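Local coordinates for G/U mismatch-specific DNA glycosylase (Deinococcus radiodurans, PDB 2C2Q), which belongs to the uracil-DNA glycosylase superfamily of DNA-repair proteins, built on an alpha/beta fold with a central sheet, at residues G81-A86 with D104-K109. The protein carries 1 engineered substitution. Numbering follows the deposited sequence.
Sequences GLTDVA and DELRRK
The side chains that touch between 81-86 and 104-109, T83 and V85 against L106 and K109, are all non-planar; the guanidinium of R108, further round the helix, has CG of E105 in plane at its edge. The apolar half of the contact is made by the two branches of L106. With CG anti to the backbone N (chi1 172°), the leucine fork reaches the strand end: CD1 meets the methyl CG2 of T83 at 3.7 Å, and CD2 lies 4.2 Å from CG2 of V85. Beside this, K109 is extended beyond CG, bringing NZ to 3.8 Å from OG1 of T83, with a water bridging the two. That water accepts from K109 NZ at 2.7 Å and donates to T83 OG1 at 2.9 Å. The carboxylate of D20 links the same two groups a second time, by a salt bridge to K109 and a hydrogen bond to T83, while Y16 OH also bonds the ammonium, so these buried polar ends are well satisfied. Helix 103-113 belongs to the beta-alpha-beta crossover from edge strand 80-84 to parallel strand 117-120, passing strand 28-32, which lies between those two; its V31 and T129 of helix 123-130 touch both L106 and V85.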
ATOM      1  N   GLY A  81      -3.480   6.723   2.488  1.00 12.52           N
ATOM      2  CA  GLY A  81      -2.121   7.118   2.043  1.00 12.95           C
ATOM      3  C   GLY A  81      -1.433   6.010   1.259  1.00 13.98           C
ATOM      4  O   GLY A  81      -1.994   4.899   1.065  1.00 12.97           O
ATOM      5  N   LEU A  82      -0.187   6.270   0.868  1.00 11.84           N
ATOM      6  CA  LEU A  82       0.513   5.407  -0.058  1.00 10.38           C
ATOM      7  C   LEU A  82       2.005   5.469   0.207  1.00 11.80           C
ATOM      8  O   LEU A  82       2.571   6.575   0.477  1.00 11.72           O
ATOM      9  CB  LEU A  82       0.329   5.838  -1.530  1.00 10.22           C
ATOM     10  CG  LEU A  82      -1.093   5.723  -2.114  1.00 11.25           C
ATOM     11  CD1 LEU A  82      -1.113   6.422  -3.428  1.00 12.91           C
ATOM     12  CD2 LEU A  82      -1.377   4.157  -2.237  1.00 11.28           C
ATOM     13  N   THR A  83       2.624   4.324   0.107  1.00 12.10           N
ATOM     14  CA  THR A  83       4.101   4.235  -0.045  1.00 13.48           C
ATOM     15  C   THR A  83       4.461   2.857  -0.660  1.00 12.16           C
ATOM     16  O   THR A  83       3.565   2.105  -1.007  1.00 11.55           O
ATOM     17  CB  THR A  83       4.829   4.488   1.309  1.00 12.79           C
ATOM     18  OG1 THR A  83       6.258   4.477   1.114  1.00 13.79           O
ATOM     19  CG2 THR A  83       4.519   3.377   2.354  1.00 13.54           C
ATOM     20  N   ASP A  84       5.745   2.522  -0.727  1.00 11.95           N
ATOM     21  CA  ASP A  84       6.209   1.240  -1.243  1.00 12.16           C
ATOM     22  C   ASP A  84       7.412   0.778  -0.445  1.00 13.86           C
ATOM     23  O   ASP A  84       8.127   1.601   0.121  1.00 14.72           O
ATOM     24  CB  ASP A  84       6.659   1.385  -2.693  1.00 13.36           C
ATOM     25  CG  ASP A  84       5.491   1.561  -3.677  1.00 15.06           C
ATOM     26  OD1 ASP A  84       4.421   0.892  -3.530  1.00 14.05           O
ATOM     27  OD2 ASP A  84       5.595   2.302  -4.687  1.00 14.12           O
ATOM     28  N   VAL A  85       7.692  -0.508  -0.494  1.00 12.31           N
ATOM     29  CA  VAL A  85       8.878  -1.019   0.217  1.00 13.38           C
ATOM     30  C   VAL A  85      10.153  -0.518  -0.449  1.00 13.15           C
ATOM     31  O   VAL A  85      11.158  -0.229   0.220  1.00 15.27           O
ATOM     32  CB  VAL A  85       8.832  -2.562   0.294  1.00 12.80           C
ATOM     33  CG1 VAL A  85      10.012  -3.118   1.123  1.00 15.58           C
ATOM     34  CG2 VAL A  85       7.464  -3.051   0.879  1.00 16.45           C
ATOM     35  N   ALA A  86      10.141  -0.433  -1.777  1.00 13.47           N
ATOM     36  CA  ALA A  86      11.251   0.116  -2.560  1.00 15.27           C
ATOM     37  C   ALA A  86      10.843   1.472  -3.201  1.00 16.88           C
ATOM     38  O   ALA A  86       9.892   1.533  -4.008  1.00 15.85           O
ATOM     39  CB  ALA A  86      11.669  -0.857  -3.608  1.00 15.19           C
ATOM     40  N   ASP A 104      12.837  -1.118   6.541  1.00 24.25           N
ATOM     41  CA  ASP A 104      13.312  -0.355   7.684  1.00 25.49           C
ATOM     42  C   ASP A 104      12.822   1.084   7.601  1.00 24.47           C
ATOM     43  O   ASP A 104      12.220   1.559   8.543  1.00 23.18           O
ATOM     44  CB  ASP A 104      14.845  -0.444   7.809  1.00 27.18           C
ATOM     45  CG  ASP A 104      15.595   0.078   6.577  1.00 30.53           C
ATOM     46  OD1 ASP A 104      15.257  -0.357   5.434  1.00 30.89           O
ATOM     47  OD2 ASP A 104      16.534   0.917   6.644  1.00 36.01           O
ATOM     48  N   GLU A 105      12.990   1.726   6.439  1.00 22.38           N
ATOM     49  CA  GLU A 105      12.400   3.053   6.196  1.00 22.02           C
ATOM     50  C   GLU A 105      10.878   3.038   6.263  1.00 20.32           C
ATOM     51  O   GLU A 105      10.274   3.981   6.765  1.00 19.70           O
ATOM     52  CB  GLU A 105      12.884   3.621   4.862  1.00 22.02           C
ATOM     53  CG  GLU A 105      14.361   4.003   4.865  1.00 26.72           C
ATOM     54  CD  GLU A 105      14.802   4.694   3.607  1.00 32.36           C
ATOM     55  OE1 GLU A 105      14.331   4.335   2.494  1.00 29.36           O
ATOM     56  OE2 GLU A 105      15.640   5.612   3.731  1.00 32.39           O
ATOM     57  N   LEU A 106      10.252   1.964   5.775  1.00 18.54           N
ATOM     58  CA  LEU A 106       8.797   1.823   5.891  1.00 18.37           C
ATOM     59  C   LEU A 106       8.418   1.812   7.381  1.00 19.00           C
ATOM     60  O   LEU A 106       7.514   2.496   7.795  1.00 16.63           O
ATOM     61  CB  LEU A 106       8.321   0.514   5.235  1.00 18.94           C
ATOM     62  CG  LEU A 106       6.858   0.101   5.410  1.00 16.40           C
ATOM     63  CD1 LEU A 106       5.914   1.227   4.954  1.00 19.31           C
ATOM     64  CD2 LEU A 106       6.651  -1.201   4.604  1.00 16.92           C
ATOM     65  N   ARG A 107       9.119   0.987   8.151  1.00 20.09           N
ATOM     66  CA  ARG A 107       8.761   0.831   9.563  1.00 21.61           C
ATOM     67  C   ARG A 107       8.892   2.137  10.303  1.00 22.10           C
ATOM     68  O   ARG A 107       8.027   2.460  11.097  1.00 21.50           O
ATOM     69  CB  ARG A 107       9.605  -0.258  10.172  1.00 22.84           C
ATOM     70  CG  ARG A 107       9.045  -1.673   9.936  1.00 25.10           C
ATOM     71  CD  ARG A 107      10.029  -2.769  10.454  1.00 25.06           C
ATOM     72  NE  ARG A 107       9.613  -4.151  10.159  1.00 30.09           N
ATOM     73  CZ  ARG A 107       8.734  -4.860  10.862  1.00 32.38           C
ATOM     74  NH1 ARG A 107       8.116  -4.332  11.928  1.00 34.03           N
ATOM     75  NH2 ARG A 107       8.439  -6.112  10.486  1.00 31.72           N
ATOM     76  N   ARG A 108       9.923   2.916  10.004  1.00 21.94           N
ATOM     77  CA  ARG A 108      10.071   4.258  10.614  1.00 24.09           C
ATOM     78  C   ARG A 108       8.919   5.205  10.292  1.00 21.70           C
ATOM     79  O   ARG A 108       8.455   5.945  11.148  1.00 20.31           O
ATOM     80  CB  ARG A 108      11.375   4.908  10.208  1.00 22.58           C
ATOM     81  CG  ARG A 108      12.574   4.203  10.793  1.00 29.03           C
ATOM     82  CD  ARG A 108      13.932   4.543  10.107  1.00 29.52           C
ATOM     83  NE  ARG A 108      14.231   5.971  10.028  1.00 37.65           N
ATOM     84  CZ  ARG A 108      14.496   6.627   8.895  1.00 43.39           C
ATOM     85  NH1 ARG A 108      14.497   5.969   7.730  1.00 45.98           N
ATOM     86  NH2 ARG A 108      14.758   7.941   8.920  1.00 43.45           N
ATOM     87  N   LYS A 109       8.455   5.170   9.039  1.00 18.64           N
ATOM     88  CA  LYS A 109       7.311   5.933   8.653  1.00 16.80           C
ATOM     89  C   LYS A 109       6.038   5.489   9.421  1.00 17.24           C
ATOM     90  O   LYS A 109       5.225   6.296   9.769  1.00 17.99           O
ATOM     91  CB  LYS A 109       7.108   5.826   7.131  1.00 16.80           C
ATOM     92  CG  LYS A 109       8.224   6.501   6.316  1.00 15.51           C
ATOM     93  CD  LYS A 109       8.157   6.046   4.841  1.00 16.63           C
ATOM     94  CE  LYS A 109       9.399   6.427   4.139  1.00 16.46           C
ATOM     95  NZ  LYS A 109       9.419   5.908   2.696  1.00 15.53           N
TER
HETATM   96  O   HOH W   1       8.401   3.380   2.685  1.00 16.33           O